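Local coordinates for protein D-glyceraldehyde dehydrogenase (NADP(+)) (Thermoplasma acidophilum, PDB 5IZD) that oxidises D-glyceraldehyde to glycerate with NADP as cofactor in the non-phosphorylated Entner-Doudoroff pathway, working as a homotetramer, at residues A52-S65 and A160-K172. Residues are numbered along the deposited sequence; the frame is centred on the assembly and turned at random.
With NAP (NADP nicotinamide-adenine-dinucleotide phosphate), chain I.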
loop_
_atom_site.group_PDB
_atom_site.type_symbol
_atom_site.label_atom_id
_atom_site.label_comp_id
_atom_site.label_asym_id
_atom_site.label_seq_id
_atom_site.Cartn_x
_atom_site.Cartn_y
_atom_site.Cartn_z
ATOM N N ALA A 52 -2.481 28.271 15.279
ATOM C CA ALA A 52 -3.635 27.428 15.047
ATOM C C ALA A 52 -3.268 25.920 14.859
ATOM O O ALA A 52 -4.155 25.092 14.876
ATOM C CB ALA A 52 -4.389 27.947 13.830
ATOM N N PHE A 53 -1.990 25.587 14.695
ATOM C CA PHE A 53 -1.568 24.267 14.219
ATOM C C PHE A 53 -2.040 23.112 15.091
ATOM O O PHE A 53 -2.699 22.214 14.570
ATOM C CB PHE A 53 -0.040 24.158 13.979
ATOM C CG PHE A 53 0.423 22.727 13.719
ATOM C CD1 PHE A 53 0.086 22.093 12.542
ATOM C CD2 PHE A 53 1.102 21.986 14.686
ATOM C CE1 PHE A 53 0.436 20.773 12.304
ATOM C CE2 PHE A 53 1.474 20.658 14.447
ATOM C CZ PHE A 53 1.133 20.051 13.252
ATOM N N TRP A 54 -1.787 23.176 16.397
ATOM C CA TRP A 54 -2.101 22.023 17.273
ATOM C C TRP A 54 -3.576 21.633 17.373
ATOM O O TRP A 54 -3.930 20.452 17.255
ATOM C CB TRP A 54 -1.437 22.135 18.662
ATOM C CG TRP A 54 -0.044 21.706 18.566
ATOM C CD1 TRP A 54 1.074 22.490 18.630
ATOM C CD2 TRP A 54 0.405 20.364 18.272
ATOM N NE1 TRP A 54 2.203 21.704 18.431
ATOM C CE2 TRP A 54 1.822 20.403 18.205
ATOM C CE3 TRP A 54 -0.259 19.150 18.043
ATOM C CZ2 TRP A 54 2.596 19.267 17.942
ATOM C CZ3 TRP A 54 0.511 18.005 17.773
ATOM C CH2 TRP A 54 1.928 18.079 17.725
ATOM N N ALA A 55 -4.404 22.612 17.518
ATOM C CA ALA A 55 -5.864 22.452 17.537
ATOM C C ALA A 55 -6.468 22.023 16.191
ATOM O O ALA A 55 -7.500 21.334 16.181
ATOM C CB ALA A 55 -6.516 23.781 17.964
ATOM N N TRP A 56 -5.847 22.413 15.065
ATOM C CA TRP A 56 -6.262 21.884 13.746
ATOM C C TRP A 56 -5.793 20.409 13.590
ATOM O O TRP A 56 -6.584 19.524 13.237
ATOM C CB TRP A 56 -5.731 22.782 12.628
ATOM C CG TRP A 56 -6.216 22.523 11.231
ATOM C CD1 TRP A 56 -5.426 22.216 10.150
ATOM C CD2 TRP A 56 -7.555 22.535 10.742
ATOM N NE1 TRP A 56 -6.178 22.074 9.026
ATOM C CE2 TRP A 56 -7.493 22.263 9.352
ATOM C CE3 TRP A 56 -8.801 22.774 11.327
ATOM C CZ2 TRP A 56 -8.621 22.200 8.538
ATOM C CZ3 TRP A 56 -9.937 22.734 10.504
ATOM C CH2 TRP A 56 -9.827 22.424 9.107
ATOM N N ASN A 57 -4.534 20.138 13.884
ATOM C CA ASN A 57 -4.074 18.731 13.921
ATOM C C ASN A 57 -5.051 17.858 14.778
ATOM O O ASN A 57 -5.562 16.798 14.335
ATOM C CB ASN A 57 -2.655 18.644 14.481
ATOM C CG ASN A 57 -2.133 17.195 14.538
ATOM O OD1 ASN A 57 -1.789 16.632 13.553
ATOM N ND2 ASN A 57 -2.143 16.612 15.693
ATOM N N ASP A 58 -5.290 18.320 15.987
ATOM C CA ASP A 58 -6.059 17.578 16.995
ATOM C C ASP A 58 -7.582 17.384 16.692
ATOM O O ASP A 58 -8.171 16.475 17.269
ATOM C CB ASP A 58 -5.862 18.223 18.411
ATOM C CG ASP A 58 -4.489 17.862 19.047
ATOM O OD1 ASP A 58 -3.662 17.173 18.432
ATOM O OD2 ASP A 58 -4.208 18.294 20.178
ATOM N N LEU A 59 -8.197 18.175 15.807
ATOM C CA LEU A 59 -9.554 17.859 15.333
ATOM C C LEU A 59 -9.698 16.507 14.637
ATOM O O LEU A 59 -10.782 15.940 14.618
ATOM C CB LEU A 59 -10.048 18.909 14.314
ATOM C CG LEU A 59 -10.563 20.282 14.707
ATOM C CD1 LEU A 59 -11.205 20.923 13.460
ATOM C CD2 LEU A 59 -11.569 20.177 15.820
ATOM N N GLY A 60 -8.631 16.030 13.993
ATOM C CA GLY A 60 -8.684 14.829 13.184
ATOM C C GLY A 60 -9.215 15.055 11.766
ATOM O O GLY A 60 -9.920 16.035 11.480
ATOM N N SER A 61 -8.894 14.097 10.901
ATOM C CA SER A 61 -9.233 14.218 9.498
ATOM C C SER A 61 -10.749 14.213 9.236
ATOM O O SER A 61 -11.212 14.960 8.358
ATOM C CB SER A 61 -8.492 13.175 8.662
ATOM O OG SER A 61 -8.995 11.877 8.884
ATOM N N VAL A 62 -11.540 13.478 10.026
ATOM C CA VAL A 62 -13.012 13.411 9.764
ATOM C C VAL A 62 -13.681 14.780 9.936
ATOM O O VAL A 62 -14.449 15.236 9.062
ATOM C CB VAL A 62 -13.776 12.401 10.647
ATOM C CG1 VAL A 62 -15.290 12.454 10.423
ATOM C CG2 VAL A 62 -13.288 10.991 10.379
ATOM N N GLU A 63 -13.400 15.400 11.074
ATOM C CA GLU A 63 -13.933 16.722 11.349
ATOM C C GLU A 63 -13.379 17.762 10.371
ATOM O O GLU A 63 -14.122 18.632 9.964
ATOM C CB GLU A 63 -13.669 17.108 12.793
ATOM C CG GLU A 63 -14.539 16.337 13.805
ATOM C CD GLU A 63 -16.063 16.425 13.576
ATOM O OE1 GLU A 63 -16.754 15.398 13.706
ATOM O OE2 GLU A 63 -16.609 17.478 13.208
ATOM N N ARG A 64 -12.115 17.628 9.949
ATOM C CA ARG A 64 -11.577 18.572 8.997
ATOM C C ARG A 64 -12.291 18.368 7.663
ATOM O O ARG A 64 -12.646 19.344 7.013
ATOM C CB ARG A 64 -10.039 18.507 8.867
ATOM C CG ARG A 64 -9.254 18.960 10.078
ATOM C CD ARG A 64 -7.764 19.020 9.812
ATOM N NE ARG A 64 -7.165 17.727 9.434
ATOM C CZ ARG A 64 -6.586 16.828 10.249
ATOM N NH1 ARG A 64 -6.468 17.068 11.549
ATOM N NH2 ARG A 64 -6.074 15.695 9.732
ATOM N N SER A 65 -12.523 17.102 7.279
ATOM C CA SER A 65 -13.250 16.790 6.077
ATOM C C SER A 65 -14.638 17.369 6.081
ATOM O O SER A 65 -15.074 17.742 5.039
ATOM C CB SER A 65 -13.312 15.284 5.741
ATOM O OG SER A 65 -14.230 14.585 6.556
ATOM N N ALA A 160 -7.097 21.929 -0.536
ATOM C CA ALA A 160 -7.832 20.727 -0.061
ATOM C C ALA A 160 -6.944 19.672 0.587
ATOM O O ALA A 160 -7.213 19.298 1.738
ATOM C CB ALA A 160 -8.730 20.126 -1.120
ATOM N N PRO A 161 -5.849 19.252 -0.096
ATOM C CA PRO A 161 -5.067 18.188 0.551
ATOM C C PRO A 161 -4.266 18.698 1.741
ATOM O O PRO A 161 -4.030 17.942 2.691
ATOM C CB PRO A 161 -4.100 17.715 -0.544
ATOM C CG PRO A 161 -4.053 18.836 -1.546
ATOM C CD PRO A 161 -5.400 19.474 -1.483
ATOM N N ALA A 162 -3.773 19.920 1.661
ATOM C CA ALA A 162 -3.024 20.496 2.782
ATOM C C ALA A 162 -3.860 20.542 4.052
ATOM O O ALA A 162 -3.432 20.051 5.137
ATOM C CB ALA A 162 -2.456 21.879 2.433
ATOM N N LEU A 163 -5.081 21.049 3.898
ATOM C CA LEU A 163 -6.012 21.123 5.012
ATOM C C LEU A 163 -6.519 19.759 5.490
ATOM O O LEU A 163 -6.631 19.538 6.678
ATOM C CB LEU A 163 -7.191 22.046 4.653
ATOM C CG LEU A 163 -6.789 23.522 4.476
ATOM C CD1 LEU A 163 -7.954 24.329 3.876
ATOM C CD2 LEU A 163 -6.339 24.230 5.748
ATOM N N LEU A 164 -6.832 18.839 4.583
ATOM C CA LEU A 164 -7.378 17.560 4.979
ATOM C C LEU A 164 -6.376 16.854 5.878
ATOM O O LEU A 164 -6.762 16.318 6.928
ATOM C CB LEU A 164 -7.756 16.729 3.748
ATOM C CG LEU A 164 -8.361 15.341 3.954
ATOM C CD1 LEU A 164 -7.375 14.225 4.378
ATOM C CD2 LEU A 164 -9.507 15.443 4.911
ATOM N N THR A 165 -5.092 16.917 5.483
ATOM C CA THR A 165 -4.024 16.295 6.217
ATOM C C THR A 165 -3.631 16.972 7.527
ATOM O O THR A 165 -2.781 16.465 8.217
ATOM C CB THR A 165 -2.780 16.095 5.313
ATOM O OG1 THR A 165 -2.373 17.317 4.730
ATOM C CG2 THR A 165 -3.089 15.094 4.227
ATOM N N GLY A 166 -4.228 18.119 7.863
ATOM C CA GLY A 166 -4.012 18.745 9.168
ATOM C C GLY A 166 -2.949 19.845 9.193
ATOM O O GLY A 166 -2.535 20.218 10.265
ATOM N N ASN A 167 -2.506 20.346 8.027
ATOM C CA ASN A 167 -1.582 21.441 7.962
ATOM C C ASN A 167 -2.371 22.728 8.010
ATOM O O ASN A 167 -3.524 22.746 7.587
ATOM C CB ASN A 167 -0.764 21.447 6.687
ATOM C CG ASN A 167 0.079 20.186 6.517
ATOM O OD1 ASN A 167 1.209 20.089 7.039
ATOM N ND2 ASN A 167 -0.455 19.209 5.750
ATOM N N THR A 168 -1.735 23.790 8.492
ATOM C CA THR A 168 -2.317 25.135 8.427
ATOM C C THR A 168 -1.683 25.787 7.230
ATOM O O THR A 168 -0.610 25.319 6.761
ATOM C CB THR A 168 -2.040 25.961 9.674
ATOM O OG1 THR A 168 -0.641 25.985 9.896
ATOM C CG2 THR A 168 -2.714 25.327 10.865
ATOM N N VAL A 169 -2.332 26.820 6.698
ATOM C CA VAL A 169 -2.005 27.292 5.360
ATOM C C VAL A 169 -1.951 28.831 5.268
ATOM O O VAL A 169 -2.841 29.531 5.783
ATOM C CB VAL A 169 -3.023 26.802 4.299
ATOM C CG1 VAL A 169 -2.713 27.397 2.922
ATOM C CG2 VAL A 169 -3.127 25.301 4.247
ATOM N N VAL A 170 -0.887 29.305 4.623
ATOM C CA VAL A 170 -0.746 30.679 4.080
ATOM C C VAL A 170 -0.686 30.635 2.532
ATOM O O VAL A 170 0.298 30.098 1.935
ATOM C CB VAL A 170 0.518 31.380 4.606
ATOM C CG1 VAL A 170 0.621 32.805 4.073
ATOM C CG2 VAL A 170 0.570 31.363 6.135
ATOM N N LEU A 171 -1.747 31.156 1.901
ATOM C CA LEU A 171 -1.895 31.225 0.454
ATOM C C LEU A 171 -1.510 32.622 -0.119
ATOM O O LEU A 171 -2.026 33.656 0.360
ATOM C CB LEU A 171 -3.341 30.849 0.049
ATOM C CG LEU A 171 -3.766 31.043 -1.416
ATOM C CD1 LEU A 171 -3.113 30.025 -2.357
ATOM C CD2 LEU A 171 -5.253 30.896 -1.547
ATOM N N LYS A 172 -0.701 32.651 -1.164
ATOM C CA LYS A 172 -0.361 33.852 -1.904
ATOM C C LYS A 172 -0.561 33.533 -3.383
ATOM O O LYS A 172 0.190 32.768 -3.945
ATOM C CB LYS A 172 1.026 34.367 -1.625
ATOM C CG LYS A 172 1.407 35.610 -2.404
ATOM C CD LYS A 172 2.394 35.305 -3.504
ATOM C CE LYS A 172 2.701 36.461 -4.433
ATOM N NZ LYS A 172 1.656 36.632 -5.442
HETATM P PA NAP I . 5.558 32.616 -11.687
HETATM O O1A NAP I . 6.422 33.837 -11.619
HETATM O O2A NAP I . 6.229 31.261 -11.608
HETATM O O5B NAP I . 4.415 32.740 -10.525
HETATM C C5B NAP I . 3.898 31.634 -9.753
HETATM C C4B NAP I . 3.653 32.063 -8.293
HETATM O O4B NAP I . 4.912 32.295 -7.633
HETATM C C3B NAP I . 2.890 33.398 -8.181
HETATM O O3B NAP I . 2.065 33.379 -6.985
HETATM C C2B NAP I . 3.997 34.405 -8.044
HETATM O O2B NAP I . 3.575 35.665 -7.531
HETATM C C1B NAP I . 4.943 33.667 -7.136
HETATM N N9A NAP I . 6.324 34.171 -7.109
HETATM C C8A NAP I . 6.973 34.931 -8.033
HETATM N N7A NAP I . 8.205 35.213 -7.667
HETATM C C5A NAP I . 8.355 34.557 -6.440
HETATM C C6A NAP I . 9.426 34.456 -5.551
HETATM N N6A NAP I . 10.617 35.025 -5.774
HETATM N N1A NAP I . 9.254 33.737 -4.422
HETATM C C2A NAP I . 8.054 33.180 -4.178
HETATM N N3A NAP I . 6.973 33.241 -4.968
HETATM C C4A NAP I . 7.207 33.943 -6.099
HETATM O O3 NAP I . 4.725 32.702 -13.036
HETATM P PN NAP I . 4.713 33.825 -14.190
HETATM O O1N NAP I . 4.182 35.135 -13.638
HETATM O O2N NAP I . 3.915 33.323 -15.369
HETATM O O5D NAP I . 6.202 33.992 -14.586
HETATM P P2B NAP I . 3.468 36.952 -8.572
HETATM O O1X NAP I . 3.076 38.159 -7.705
HETATM O O2X NAP I . 2.412 36.673 -9.534
HETATM O O3X NAP I . 4.792 37.193 -9.214
#
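R64, on the kinked helix 39-77 of the aldehyde dehydrogenase fold, closes over the Schellman turn at G166 that ends helix 153-164. Its NE and NH2 both bond to L164 O, side-on, at 2.9 Å and 3.0 Å. The oxygen lies in the guanidinium plane, but NE meets it from above the carbonyl plane. At another edge of the guanidinium, NH1 bonds to W56 O at 3.0 Å, so the charged group ties its own helix to the turn. A bend at chi3 (-61°) turns the guanidinium flat onto G166, with G166 CA over its centre; G60 C and S61 N lie over the opposite face, toward its rim. G166 takes a positive phi (97°), and the Schellman bonds G166 N to L163 O and N167 N to A162 O close the turn.

This turn links helix 153-164 to strand 168-172 of the cofactor-binding domain. W56 lies alongside it: R64 CD packs on one ring face, and N167 O sits at the ring edge, 3.1 Å from NE1. L163 CD2 meets W56 CZ2 at 4.1 Å, the two side chains crossing at about a right angle. Toward the N-terminal end of segment 52-65, T168 CG2 rests against F53 CA at 3.7 Å, while T168 OG1 bonds to A49 O. At the far end of the strand, K172 NZ bonds to O2B and O1X of the NADP 2'-phosphate group.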